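Local coordinates for uncharacterized conserved protein (Staphylococcus epidermidis, PDB 3FRM) that is of unknown function but carries a GNAT-type acetyltransferase domain, so it probably binds acetyl-coenzyme A and transfers an acyl group, at residues Y13-N17 with Y28-P32; D118-V124 with E165-V171; Y132-D137 with V151-Y156; Q174-V179 with F193-F199. All coordinates share one frame; numbering follows the deposited sequence.

Contact 1. Residues Y13-N17 with Y28-P32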
loop_
_atom_site.group_PDB
_atom_site.type_symbol
_atom_site.label_atom_id
_atom_site.label_comp_id
_atom_site.label_asym_id
_atom_site.label_seq_id
_atom_site.Cartn_x
_atom_site.Cartn_y
_atom_site.Cartn_z
ATOM N N TYR A 13 -18.395 -8.277 5.623
ATOM C CA TYR A 13 -19.366 -7.785 6.528
ATOM C C TYR A 13 -19.556 -6.258 6.325
ATOM O O TYR A 13 -18.621 -5.565 5.986
ATOM C CB TYR A 13 -18.867 -8.105 7.935
ATOM C CG TYR A 13 -19.743 -7.577 8.985
ATOM C CD1 TYR A 13 -20.778 -8.354 9.495
ATOM C CD2 TYR A 13 -19.571 -6.267 9.474
ATOM C CE1 TYR A 13 -21.651 -7.841 10.481
ATOM C CE2 TYR A 13 -20.419 -5.750 10.445
ATOM C CZ TYR A 13 -21.461 -6.538 10.948
ATOM O OH TYR A 13 -22.301 -6.044 11.914
ATOM N N ILE A 14 -20.758 -5.743 6.529
ATOM C CA ILE A 14 -20.962 -4.276 6.566
ATOM C C ILE A 14 -21.689 -3.954 7.854
ATOM O O ILE A 14 -22.692 -4.571 8.175
ATOM C CB ILE A 14 -21.817 -3.752 5.391
ATOM C CG1 ILE A 14 -21.206 -4.115 4.030
ATOM C CG2 ILE A 14 -22.041 -2.212 5.461
ATOM C CD1 ILE A 14 -22.073 -5.030 3.256
ATOM N N ASP A 15 -21.213 -2.998 8.624
ATOM C CA ASP A 15 -21.953 -2.725 9.837
ATOM C C ASP A 15 -23.000 -1.647 9.680
ATOM O O ASP A 15 -23.033 -0.675 10.450
ATOM C CB ASP A 15 -21.077 -2.413 11.031
ATOM C CG ASP A 15 -21.907 -2.277 12.292
ATOM O OD1 ASP A 15 -21.822 -1.232 13.009
ATOM O OD2 ASP A 15 -22.717 -3.225 12.502
ATOM N N GLY A 16 -23.881 -1.815 8.706
ATOM C CA GLY A 16 -25.072 -0.995 8.738
ATOM C C GLY A 16 -26.317 -1.849 8.772
ATOM O O GLY A 16 -26.242 -3.076 8.658
ATOM N N ASN A 17 -27.449 -1.175 8.926
ATOM C CA ASN A 17 -28.719 -1.742 8.612
ATOM C C ASN A 17 -28.895 -1.543 7.135
ATOM O O ASN A 17 -28.709 -0.435 6.628
ATOM C CB ASN A 17 -29.849 -0.986 9.314
ATOM C CG ASN A 17 -29.645 -0.872 10.811
ATOM O OD1 ASN A 17 -30.360 -0.121 11.466
ATOM N ND2 ASN A 17 -28.657 -1.589 11.361
ATOM N N TYR A 28 -27.210 1.541 3.088
ATOM C CA TYR A 28 -27.010 1.221 4.494
ATOM C C TYR A 28 -26.979 2.537 5.289
ATOM O O TYR A 28 -26.392 3.521 4.860
ATOM C CB TYR A 28 -25.691 0.512 4.653
ATOM C CG TYR A 28 -25.683 -0.922 4.170
ATOM C CD1 TYR A 28 -25.838 -1.966 5.069
ATOM C CD2 TYR A 28 -25.552 -1.221 2.828
ATOM C CE1 TYR A 28 -25.830 -3.303 4.649
ATOM C CE2 TYR A 28 -25.569 -2.548 2.379
ATOM C CZ TYR A 28 -25.699 -3.584 3.319
ATOM O OH TYR A 28 -25.714 -4.901 2.928
ATOM N N LEU A 29 -27.595 2.503 6.467
ATOM C CA LEU A 29 -27.670 3.549 7.409
ATOM C C LEU A 29 -27.629 2.930 8.808
ATOM O O LEU A 29 -28.088 1.796 9.002
ATOM C CB LEU A 29 -29.025 4.202 7.266
ATOM C CG LEU A 29 -29.325 5.509 6.552
ATOM C CD1 LEU A 29 -28.530 5.755 5.310
ATOM C CD2 LEU A 29 -30.784 5.421 6.244
ATOM N N LEU A 30 -27.139 3.704 9.778
ATOM C CA LEU A 30 -27.219 3.361 11.156
ATOM C C LEU A 30 -27.633 4.648 11.890
ATOM O O LEU A 30 -26.796 5.419 12.388
ATOM C CB LEU A 30 -25.891 2.827 11.658
ATOM C CG LEU A 30 -25.842 2.209 13.071
ATOM C CD1 LEU A 30 -26.783 1.039 13.248
ATOM C CD2 LEU A 30 -24.425 1.701 13.421
ATOM N N PRO A 31 -28.950 4.890 11.950
ATOM C CA PRO A 31 -29.529 6.129 12.433
ATOM C C PRO A 31 -29.106 6.569 13.854
ATOM O O PRO A 31 -28.977 7.769 14.093
ATOM C CB PRO A 31 -31.033 5.875 12.304
ATOM C CG PRO A 31 -31.130 4.939 11.124
ATOM C CD PRO A 31 -29.955 4.017 11.309
ATOM N N PRO A 32 -28.893 5.619 14.777
ATOM C CA PRO A 32 -28.359 6.000 16.091
ATOM C C PRO A 32 -26.877 6.377 16.060
ATOM O O PRO A 32 -26.367 6.918 17.055
ATOM C CB PRO A 32 -28.525 4.715 16.931
ATOM C CG PRO A 32 -29.658 4.036 16.308
ATOM C CD PRO A 32 -29.412 4.237 14.821
#
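Asn17 and Leu29 close the open end of the hairpin formed by strands 17-21 and 25-29, an antiparallel hydrogen-bonded pair at one border of the large sheet. Leu29 N donates to Asn17 O at 3.1 Å, and Asn17 N returns a bond to Leu29 O at 3.0 Å. Just before this pair the chain comes into the sheet through an inverse gamma turn centred on Asp15, and Tyr13 OH donates to Asp15 OD2 at 2.9 Å. Ile14 lies across the ring of Tyr28: its CG2 sits over one face, 4.0 Å from the ring centroid, while CD1 reaches toward OH. Gly16 suits its place because its CA is tucked against Tyr28, whose CB takes the room a side chain would need; Gly16 C lies 3.7 Å from Tyr28 CD1 at the ring edge. Beyond the pair, Leu30 CD1 meets the amide ND2 of Asn17 at 3.7 Å. Two paired backbone bonds thus fix the register, joined by an aliphatic-on-aromatic contact at a surface site.

Contact 2. Residues D118-V124 with E165-V171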
loop_
_atom_site.group_PDB
_atom_site.type_symbol
_atom_site.label_atom_id
_atom_site.label_comp_id
_atom_site.label_asym_id
_atom_site.label_seq_id
_atom_site.Cartn_x
_atom_site.Cartn_y
_atom_site.Cartn_z
ATOM N N ASP A 118 6.496 -16.020 22.802
ATOM C CA ASP A 118 5.708 -15.663 23.986
ATOM C C ASP A 118 4.815 -14.414 23.770
ATOM O O ASP A 118 5.217 -13.263 24.020
ATOM C CB ASP A 118 6.563 -15.519 25.233
ATOM C CG ASP A 118 5.719 -15.347 26.487
ATOM O OD1 ASP A 118 5.956 -16.066 27.462
ATOM O OD2 ASP A 118 4.796 -14.515 26.498
ATOM N N VAL A 119 3.596 -14.671 23.314
ATOM C CA VAL A 119 2.611 -13.642 23.080
ATOM C C VAL A 119 1.314 -14.224 23.600
ATOM O O VAL A 119 0.842 -15.265 23.141
ATOM C CB VAL A 119 2.421 -13.343 21.553
ATOM C CG1 VAL A 119 1.309 -12.366 21.359
ATOM C CG2 VAL A 119 3.699 -12.828 20.904
ATOM N N ASP A 120 0.714 -13.562 24.556
ATOM C CA ASP A 120 -0.439 -14.146 25.145
ATOM C C ASP A 120 -1.633 -13.471 24.483
ATOM O O ASP A 120 -1.692 -12.250 24.431
ATOM C CB ASP A 120 -0.342 -13.971 26.663
ATOM C CG ASP A 120 -1.678 -14.122 27.376
ATOM O OD1 ASP A 120 -2.391 -15.129 27.110
ATOM O OD2 ASP A 120 -1.990 -13.240 28.242
ATOM N N ILE A 121 -2.550 -14.286 23.948
ATOM C CA ILE A 121 -3.682 -13.822 23.112
ATOM C C ILE A 121 -5.002 -14.186 23.757
ATOM O O ILE A 121 -5.271 -15.358 23.998
ATOM C CB ILE A 121 -3.665 -14.432 21.683
ATOM C CG1 ILE A 121 -2.289 -14.251 21.022
ATOM C CG2 ILE A 121 -4.791 -13.817 20.811
ATOM C CD1 ILE A 121 -2.170 -14.735 19.518
ATOM N N GLN A 122 -5.833 -13.179 23.999
ATOM C CA GLN A 122 -7.043 -13.352 24.791
ATOM C C GLN A 122 -8.245 -12.882 23.999
ATOM O O GLN A 122 -8.152 -11.896 23.260
ATOM C CB GLN A 122 -6.942 -12.579 26.132
ATOM C CG GLN A 122 -5.807 -13.039 27.065
ATOM C CD GLN A 122 -5.636 -12.186 28.386
ATOM O OE1 GLN A 122 -6.495 -11.377 28.793
ATOM N NE2 GLN A 122 -4.505 -12.363 29.025
ATOM N N LEU A 123 -9.373 -13.575 24.150
ATOM C CA LEU A 123 -10.686 -13.036 23.742
ATOM C C LEU A 123 -10.993 -11.841 24.595
ATOM O O LEU A 123 -10.737 -11.867 25.793
ATOM C CB LEU A 123 -11.795 -14.075 23.932
ATOM C CG LEU A 123 -12.160 -14.862 22.666
ATOM C CD1 LEU A 123 -11.111 -15.965 22.365
ATOM C CD2 LEU A 123 -13.567 -15.460 22.815
ATOM N N VAL A 124 -11.540 -10.781 24.026
ATOM C CA VAL A 124 -11.787 -9.613 24.875
ATOM C C VAL A 124 -13.086 -9.735 25.665
ATOM O O VAL A 124 -14.075 -10.242 25.177
ATOM C CB VAL A 124 -11.669 -8.254 24.129
ATOM C CG1 VAL A 124 -10.515 -8.302 23.153
ATOM C CG2 VAL A 124 -12.954 -7.892 23.424
ATOM N N GLU A 165 -16.217 -10.966 17.285
ATOM C CA GLU A 165 -15.282 -11.322 18.364
ATOM C C GLU A 165 -13.986 -10.510 18.233
ATOM O O GLU A 165 -13.634 -10.086 17.133
ATOM C CB GLU A 165 -14.973 -12.818 18.389
ATOM C CG GLU A 165 -15.703 -13.657 19.489
ATOM C CD GLU A 165 -16.298 -12.842 20.652
ATOM O OE1 GLU A 165 -17.551 -12.716 20.668
ATOM O OE2 GLU A 165 -15.542 -12.331 21.535
ATOM N N ARG A 166 -13.300 -10.270 19.360
ATOM C CA ARG A 166 -12.098 -9.462 19.346
ATOM C C ARG A 166 -10.927 -10.071 20.102
ATOM O O ARG A 166 -11.106 -10.775 21.107
ATOM C CB ARG A 166 -12.406 -8.070 19.862
ATOM C CG ARG A 166 -13.432 -7.346 19.038
ATOM C CD ARG A 166 -14.064 -6.258 19.860
ATOM N NE ARG A 166 -14.779 -5.314 19.027
ATOM C CZ ARG A 166 -16.076 -5.358 18.790
ATOM N NH1 ARG A 166 -16.835 -6.303 19.344
ATOM N NH2 ARG A 166 -16.596 -4.463 17.959
ATOM N N LEU A 167 -9.715 -9.821 19.596
ATOM C CA LEU A 167 -8.501 -10.279 20.265
ATOM C C LEU A 167 -7.537 -9.177 20.745
ATOM O O LEU A 167 -7.403 -8.178 20.096
ATOM C CB LEU A 167 -7.790 -11.251 19.345
ATOM C CG LEU A 167 -8.664 -12.473 19.058
ATOM C CD1 LEU A 167 -8.073 -13.327 17.929
ATOM C CD2 LEU A 167 -8.920 -13.307 20.308
ATOM N N VAL A 168 -6.880 -9.371 21.886
ATOM C CA VAL A 168 -5.799 -8.502 22.331
ATOM C C VAL A 168 -4.634 -9.414 22.575
ATOM O O VAL A 168 -4.778 -10.433 23.272
ATOM C CB VAL A 168 -6.103 -7.803 23.702
ATOM C CG1 VAL A 168 -4.932 -6.917 24.167
ATOM C CG2 VAL A 168 -7.332 -6.975 23.619
ATOM N N ALA A 169 -3.484 -9.058 21.997
ATOM C CA ALA A 169 -2.236 -9.750 22.280
ATOM C C ALA A 169 -1.438 -8.968 23.314
ATOM O O ALA A 169 -1.443 -7.691 23.304
ATOM C CB ALA A 169 -1.426 -9.919 21.035
ATOM N N TYR A 170 -0.767 -9.723 24.200
ATOM C CA TYR A 170 0.101 -9.133 25.203
ATOM C C TYR A 170 1.484 -9.684 25.066
ATOM O O TYR A 170 1.668 -10.897 24.881
ATOM C CB TYR A 170 -0.360 -9.429 26.641
ATOM C CG TYR A 170 -1.733 -8.939 27.016
ATOM C CD1 TYR A 170 -1.891 -7.889 27.931
ATOM C CD2 TYR A 170 -2.882 -9.523 26.473
ATOM C CE1 TYR A 170 -3.147 -7.405 28.297
ATOM C CE2 TYR A 170 -4.159 -9.043 26.825
ATOM C CZ TYR A 170 -4.276 -7.996 27.759
ATOM O OH TYR A 170 -5.518 -7.557 28.143
ATOM N N VAL A 171 2.454 -8.780 25.212
ATOM C CA VAL A 171 3.860 -9.153 25.444
ATOM C C VAL A 171 4.220 -8.535 26.774
ATOM O O VAL A 171 3.969 -7.326 27.007
ATOM C CB VAL A 171 4.792 -8.643 24.319
ATOM C CG1 VAL A 171 6.226 -9.070 24.584
ATOM C CG2 VAL A 171 4.321 -9.188 23.010
#
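Asp120 to Leu123 pair antiparallel with Leu167 to Tyr170, joining edge strand 120-123 to strand 165-171 as the first two strands of a GNAT fold would be. In the backbone, Asp120 and Tyr170 exchange two bonds, with Tyr170 N to Asp120 O at 2.7 Å, Gln122 and Val168 exchange two more, and Val124 N adds one to Arg166 O at 3.0 Å. On the apolar face toward helix 204-216, Val119 CG1 meets Ala169 CB at 3.7 Å and Leu123 CD1 meets Leu167 CD2 at 4.0 Å; alanine's small size suits the close non-hydrogen-bonded pairing with Ile121. Val124 CG1 rests 3.5 Å from Val168 CG2, and Val124 CG2 lies on Arg166 CB. The polar end of Arg166 turns to the sodium ligand Asp162. On the other face Tyr170 OH bonds Asp131. Gln122, extended beyond CG, brings its amide obliquely to Tyr170, Gln122 CD 3.8 Å from Tyr170 CE2, while Gln122 NE2 donates to Asp120 OD2 at 2.8 Å on the syn side, tilted from the carboxylate plane.

Contact 3. Residues Y132-D137 with V151-Y156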
loop_
_atom_site.group_PDB
_atom_site.type_symbol
_atom_site.label_atom_id
_atom_site.label_comp_id
_atom_site.label_asym_id
_atom_site.label_seq_id
_atom_site.Cartn_x
_atom_site.Cartn_y
_atom_site.Cartn_z
ATOM N N TYR A 132 -7.857 -3.468 24.908
ATOM C CA TYR A 132 -8.121 -3.485 23.492
ATOM C C TYR A 132 -8.168 -2.013 23.013
ATOM O O TYR A 132 -7.470 -1.611 22.082
ATOM C CB TYR A 132 -9.422 -4.258 23.216
ATOM C CG TYR A 132 -9.958 -4.095 21.827
ATOM C CD1 TYR A 132 -9.718 -5.058 20.868
ATOM C CD2 TYR A 132 -10.750 -2.971 21.469
ATOM C CE1 TYR A 132 -10.206 -4.941 19.579
ATOM C CE2 TYR A 132 -11.272 -2.820 20.117
ATOM C CZ TYR A 132 -10.962 -3.839 19.185
ATOM O OH TYR A 132 -11.389 -3.797 17.859
ATOM N N LEU A 133 -8.941 -1.199 23.705
ATOM C CA LEU A 133 -9.110 0.204 23.284
ATOM C C LEU A 133 -7.826 0.991 23.390
ATOM O O LEU A 133 -7.546 1.875 22.578
ATOM C CB LEU A 133 -10.185 0.867 24.092
ATOM C CG LEU A 133 -11.544 0.255 23.818
ATOM C CD1 LEU A 133 -12.498 0.887 24.848
ATOM C CD2 LEU A 133 -11.964 0.521 22.351
ATOM N N HIS A 134 -7.021 0.608 24.359
ATOM C CA HIS A 134 -5.721 1.186 24.501
ATOM C C HIS A 134 -4.862 1.043 23.250
ATOM O O HIS A 134 -4.185 1.989 22.850
ATOM C CB HIS A 134 -5.006 0.561 25.689
ATOM C CG HIS A 134 -3.626 1.084 25.870
ATOM N ND1 HIS A 134 -2.509 0.385 25.457
ATOM C CD2 HIS A 134 -3.183 2.267 26.354
ATOM C CE1 HIS A 134 -1.431 1.106 25.707
ATOM N NE2 HIS A 134 -1.813 2.252 26.254
ATOM N N VAL A 135 -4.882 -0.130 22.630
ATOM C CA VAL A 135 -4.103 -0.324 21.423
ATOM C C VAL A 135 -4.758 0.469 20.290
ATOM O O VAL A 135 -4.105 1.154 19.480
ATOM C CB VAL A 135 -4.040 -1.815 21.038
ATOM C CG1 VAL A 135 -3.352 -1.982 19.644
ATOM C CG2 VAL A 135 -3.366 -2.637 22.146
ATOM N N TYR A 136 -6.067 0.347 20.249
ATOM C CA TYR A 136 -6.869 1.047 19.293
ATOM C C TYR A 136 -6.495 2.540 19.201
ATOM O O TYR A 136 -6.329 3.063 18.096
ATOM C CB TYR A 136 -8.352 0.842 19.620
ATOM C CG TYR A 136 -9.186 1.419 18.557
ATOM C CD1 TYR A 136 -9.370 0.748 17.329
ATOM C CD2 TYR A 136 -9.747 2.670 18.733
ATOM C CE1 TYR A 136 -10.120 1.344 16.303
ATOM C CE2 TYR A 136 -10.501 3.252 17.745
ATOM C CZ TYR A 136 -10.682 2.606 16.536
ATOM O OH TYR A 136 -11.432 3.264 15.593
ATOM N N ASP A 137 -6.277 3.149 20.363
ATOM C CA ASP A 137 -5.897 4.561 20.552
ATOM C C ASP A 137 -4.667 5.026 19.829
ATOM O O ASP A 137 -4.552 6.200 19.508
ATOM C CB ASP A 137 -5.671 4.855 22.045
ATOM C CG ASP A 137 -6.755 5.685 22.607
ATOM O OD1 ASP A 137 -6.509 6.586 23.460
ATOM O OD2 ASP A 137 -7.894 5.466 22.142
ATOM N N VAL A 151 -15.871 6.424 17.676
ATOM C CA VAL A 151 -15.798 5.020 17.325
ATOM C C VAL A 151 -15.425 4.204 18.571
ATOM O O VAL A 151 -15.971 3.137 18.776
ATOM C CB VAL A 151 -14.856 4.764 16.135
ATOM C CG1 VAL A 151 -14.568 3.282 15.977
ATOM C CG2 VAL A 151 -15.486 5.322 14.836
ATOM N N LYS A 152 -14.544 4.732 19.423
ATOM C CA LYS A 152 -14.223 4.093 20.695
ATOM C C LYS A 152 -15.443 3.862 21.547
ATOM O O LYS A 152 -15.697 2.764 21.996
ATOM C CB LYS A 152 -13.232 4.924 21.491
ATOM C CG LYS A 152 -11.772 4.489 21.309
ATOM C CD LYS A 152 -10.825 5.405 22.090
ATOM C CE LYS A 152 -10.971 5.244 23.600
ATOM N NZ LYS A 152 -10.595 6.469 24.394
ATOM N N GLN A 153 -16.219 4.904 21.751
ATOM C CA GLN A 153 -17.456 4.821 22.514
ATOM C C GLN A 153 -18.398 3.758 21.938
ATOM O O GLN A 153 -19.021 3.017 22.639
ATOM C CB GLN A 153 -18.143 6.207 22.547
ATOM C CG GLN A 153 -17.812 7.018 23.797
ATOM C CD GLN A 153 -18.664 6.594 25.005
ATOM O OE1 GLN A 153 -18.821 5.393 25.281
ATOM N NE2 GLN A 153 -19.240 7.581 25.715
ATOM N N HIS A 154 -18.482 3.683 20.641
ATOM C CA HIS A 154 -19.356 2.702 20.004
ATOM C C HIS A 154 -18.947 1.243 20.301
ATOM O O HIS A 154 -19.772 0.454 20.752
ATOM C CB HIS A 154 -19.432 3.021 18.520
ATOM C CG HIS A 154 -20.258 2.061 17.725
ATOM N ND1 HIS A 154 -21.576 1.777 18.028
ATOM C CD2 HIS A 154 -19.964 1.351 16.609
ATOM C CE1 HIS A 154 -22.056 0.926 17.138
ATOM N NE2 HIS A 154 -21.098 0.653 16.265
ATOM N N ILE A 155 -17.675 0.914 20.093
ATOM C CA ILE A 155 -17.112 -0.393 20.455
ATOM C C ILE A 155 -17.278 -0.724 21.947
ATOM O O ILE A 155 -17.639 -1.868 22.349
ATOM C CB ILE A 155 -15.604 -0.454 20.168
ATOM C CG1 ILE A 155 -15.300 -0.017 18.748
ATOM C CG2 ILE A 155 -15.045 -1.857 20.447
ATOM C CD1 ILE A 155 -13.816 -0.133 18.421
ATOM N N TYR A 156 -16.995 0.274 22.769
ATOM C CA TYR A 156 -17.066 0.093 24.213
ATOM C C TYR A 156 -18.486 -0.154 24.690
ATOM O O TYR A 156 -18.688 -0.508 25.826
ATOM C CB TYR A 156 -16.496 1.313 24.943
ATOM C CG TYR A 156 -16.567 1.189 26.441
ATOM C CD1 TYR A 156 -15.770 0.268 27.111
ATOM C CD2 TYR A 156 -17.442 1.999 27.208
ATOM C CE1 TYR A 156 -15.812 0.147 28.530
ATOM C CE2 TYR A 156 -17.492 1.890 28.628
ATOM C CZ TYR A 156 -16.683 0.956 29.264
ATOM O OH TYR A 156 -16.720 0.797 30.623
#
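Val151 starts the contact by pressing CG1, anti to its backbone N (chi1 168°), against the hydroxyl end of Tyr136, a tight 3.2 Å from OH. Lys152 follows with its aliphatic stem: CG lies 3.7 Å from Tyr136 CD2, and Leu133 CD2 meets the same CG at 4.1 Å. The chain then bends at chi3 (69°) toward Asp137, a long salt bridge whose detail is uncertain; a long flexible residue can thus offer both an aliphatic packing surface and a charge. Ile155 faces the partner helix directly. Its CG2 packs 3.9 Å from Tyr132 CE2 and 4.3 Å from Leu133 CD2, with Arg166 of the sheet beside it; Tyr132 OH bonds Asp180. Tyr156 ends the series with CB 4.0 Å from Leu133 CD1, the two side chains crossing at about a right angle. With segment axes 11.1 Å apart and running at 160°, helices 129-136 and 145-158 meet through long side chains as a near-antiparallel pair, consistent with the two helices that link the first two strands of a GNAT fold.

Contact 4. Residues Q174-V179 with F193-F199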
loop_
_atom_site.group_PDB
_atom_site.type_symbol
_atom_site.label_atom_id
_atom_site.label_comp_id
_atom_site.label_asym_id
_atom_site.label_seq_id
_atom_site.Cartn_x
_atom_site.Cartn_y
_atom_site.Cartn_z
ATOM N N GLN A 174 1.705 -6.394 28.670
ATOM C CA GLN A 174 1.372 -5.089 28.118
ATOM C C GLN A 174 0.560 -5.327 26.821
ATOM O O GLN A 174 0.977 -6.109 25.956
ATOM C CB GLN A 174 2.661 -4.276 27.921
ATOM C CG GLN A 174 2.544 -2.957 27.116
ATOM C CD GLN A 174 3.892 -2.419 26.541
ATOM O OE1 GLN A 174 3.917 -1.399 25.818
ATOM N NE2 GLN A 174 4.997 -3.097 26.862
ATOM N N PRO A 175 -0.631 -4.699 26.705
ATOM C CA PRO A 175 -1.378 -4.977 25.477
ATOM C C PRO A 175 -0.693 -4.315 24.272
ATOM O O PRO A 175 -0.195 -3.209 24.376
ATOM C CB PRO A 175 -2.736 -4.368 25.745
ATOM C CG PRO A 175 -2.472 -3.252 26.737
ATOM C CD PRO A 175 -1.268 -3.665 27.544
ATOM N N VAL A 176 -0.684 -5.004 23.145
ATOM C CA VAL A 176 0.205 -4.683 22.056
ATOM C C VAL A 176 -0.370 -4.892 20.605
ATOM O O VAL A 176 0.090 -4.263 19.659
ATOM C CB VAL A 176 1.490 -5.462 22.311
ATOM C CG1 VAL A 176 1.984 -6.213 21.077
ATOM C CG2 VAL A 176 2.536 -4.558 22.958
ATOM N N GLY A 177 -1.379 -5.753 20.457
ATOM C CA GLY A 177 -1.964 -6.125 19.147
ATOM C C GLY A 177 -3.470 -6.346 19.254
ATOM O O GLY A 177 -3.951 -6.865 20.258
ATOM N N ILE A 178 -4.235 -5.962 18.242
ATOM C CA ILE A 178 -5.669 -6.264 18.274
ATOM C C ILE A 178 -6.210 -6.753 16.925
ATOM O O ILE A 178 -5.581 -6.565 15.854
ATOM C CB ILE A 178 -6.541 -5.059 18.865
ATOM C CG1 ILE A 178 -6.393 -3.826 17.981
ATOM C CG2 ILE A 178 -6.142 -4.739 20.353
ATOM C CD1 ILE A 178 -7.319 -2.610 18.462
ATOM N N VAL A 179 -7.366 -7.408 16.944
ATOM C CA VAL A 179 -8.021 -7.677 15.673
ATOM C C VAL A 179 -9.439 -8.003 16.008
ATOM O O VAL A 179 -9.694 -8.491 17.095
ATOM C CB VAL A 179 -7.317 -8.853 14.892
ATOM C CG1 VAL A 179 -7.299 -10.215 15.738
ATOM C CG2 VAL A 179 -7.893 -9.013 13.492
ATOM N N PHE A 193 -7.148 -4.936 12.158
ATOM C CA PHE A 193 -5.927 -5.518 12.676
ATOM C C PHE A 193 -4.863 -4.441 12.943
ATOM O O PHE A 193 -4.610 -3.602 12.109
ATOM C CB PHE A 193 -5.419 -6.590 11.734
ATOM C CG PHE A 193 -4.059 -7.080 12.078
ATOM C CD1 PHE A 193 -3.886 -8.319 12.682
ATOM C CD2 PHE A 193 -2.938 -6.288 11.826
ATOM C CE1 PHE A 193 -2.619 -8.781 12.987
ATOM C CE2 PHE A 193 -1.672 -6.708 12.183
ATOM C CZ PHE A 193 -1.506 -7.963 12.775
ATOM N N GLY A 194 -4.233 -4.447 14.098
ATOM C CA GLY A 194 -3.054 -3.611 14.225
ATOM C C GLY A 194 -2.165 -3.968 15.398
ATOM O O GLY A 194 -2.620 -4.476 16.442
ATOM N N VAL A 195 -0.888 -3.676 15.227
ATOM C CA VAL A 195 0.112 -3.917 16.226
ATOM C C VAL A 195 0.774 -2.560 16.490
ATOM O O VAL A 195 1.020 -1.806 15.571
ATOM C CB VAL A 195 1.116 -4.932 15.676
ATOM C CG1 VAL A 195 2.273 -5.142 16.624
ATOM C CG2 VAL A 195 0.430 -6.266 15.412
ATOM N N LEU A 196 1.070 -2.245 17.740
ATOM C CA LEU A 196 1.697 -0.957 18.092
ATOM C C LEU A 196 3.040 -0.850 17.384
ATOM O O LEU A 196 3.767 -1.857 17.248
ATOM C CB LEU A 196 1.964 -0.881 19.611
ATOM C CG LEU A 196 0.821 -0.981 20.598
ATOM C CD1 LEU A 196 1.366 -0.990 22.024
ATOM C CD2 LEU A 196 -0.133 0.246 20.377
ATOM N N GLU A 197 3.395 0.379 16.995
ATOM C CA GLU A 197 4.530 0.584 16.116
ATOM C C GLU A 197 5.775 -0.086 16.663
ATOM O O GLU A 197 6.366 -0.982 16.026
ATOM C CB GLU A 197 4.795 2.048 15.880
ATOM C CG GLU A 197 5.135 2.381 14.417
ATOM C CD GLU A 197 5.666 3.825 14.225
ATOM O OE1 GLU A 197 5.079 4.817 14.766
ATOM O OE2 GLU A 197 6.686 3.959 13.507
ATOM N N GLU A 198 6.143 0.322 17.861
ATOM C CA GLU A 198 7.283 -0.255 18.550
ATOM C C GLU A 198 7.313 -1.798 18.590
ATOM O O GLU A 198 8.364 -2.407 18.781
ATOM C CB GLU A 198 7.410 0.355 19.951
ATOM C CG GLU A 198 6.140 0.277 20.778
ATOM C CD GLU A 198 5.232 1.524 20.676
ATOM O OE1 GLU A 198 5.051 2.171 21.733
ATOM O OE2 GLU A 198 4.686 1.864 19.580
ATOM N N PHE A 199 6.192 -2.455 18.378
ATOM C CA PHE A 199 6.220 -3.907 18.449
ATOM C C PHE A 199 6.007 -4.565 17.109
ATOM O O PHE A 199 5.707 -5.768 17.028
ATOM C CB PHE A 199 5.201 -4.416 19.455
ATOM C CG PHE A 199 5.589 -4.184 20.906
ATOM C CD1 PHE A 199 6.387 -5.097 21.575
ATOM C CD2 PHE A 199 5.134 -3.068 21.580
ATOM C CE1 PHE A 199 6.729 -4.902 22.911
ATOM C CE2 PHE A 199 5.478 -2.845 22.930
ATOM C CZ PHE A 199 6.276 -3.756 23.597
#
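Segments 174-179 and 193-195 run antiparallel, their short axes 4.8 Å apart at 167°, as the two arms of the hairpin of strands 174-183 and 188-195. Ile178 and Gly194 form a hydrogen-bonded pair, with Ile178 N to Gly194 O at 2.8 Å and a longer bond back. Gly177 and Val195 make the non-hydrogen-bonded pair beside it, and Leu196 N donates to Val176 O at 3.0 Å. Val176 and Gly177 together face Ala169 of the next strand in a classic beta bulge, where glycine suits the close pairing with Val195, CA to CA 4.2 Å.

At the bulge, Val176 meets Phe199, which a 3-10 turn carries round, Phe199 N bonding Leu196 O at 2.7 Å. Val176 CG2 sits over one face of the Phe199 ring, offset toward its rim and 3.5 Å from the centroid. Gln174 NE2 comes obliquely to 3.6 Å from Phe199 CZ, with amide and ring planes nearly perpendicular. Leu196 CD1 completes the cluster 3.9 Å from Val176 CG2. At the other end Val179 CG2 packs on Phe193 CB, and Ile208 of helix 204-216 touches both residues.

A sulfate close to Val195 probably comes from the crystallisation liquor and is at most consistent with a phosphate-binding site as in GNAT relatives. Three backbone bonds and the packing of Val176 with Phe199 and Leu196 together hold the turn against the strand.

Contact 1 comes first along the chain, at the far end of an eleven-stranded sheet in the DUF5613 region; its centre is 28 Å from that of contact 2 and 27 Å from that of contact 4. The other three gather around the GNAT-like half, as the topology suggests. Contact 3 is nested inside the loop that contact 2 closes, and its helix 129-136 lies on the sheet, with Tyr132 against Val168 and Ile178. Contacts 2 and 4, centres 10 Å apart, share the neighbouring strands 165-171 and 174-183, linked by probable hydrogen bonds such as Ala169 O to Val176 N. Asp15 touches His154, so contact 3 also bridges toward contact 1, consistent with two acetyltransferase-like halves joined through one sheet.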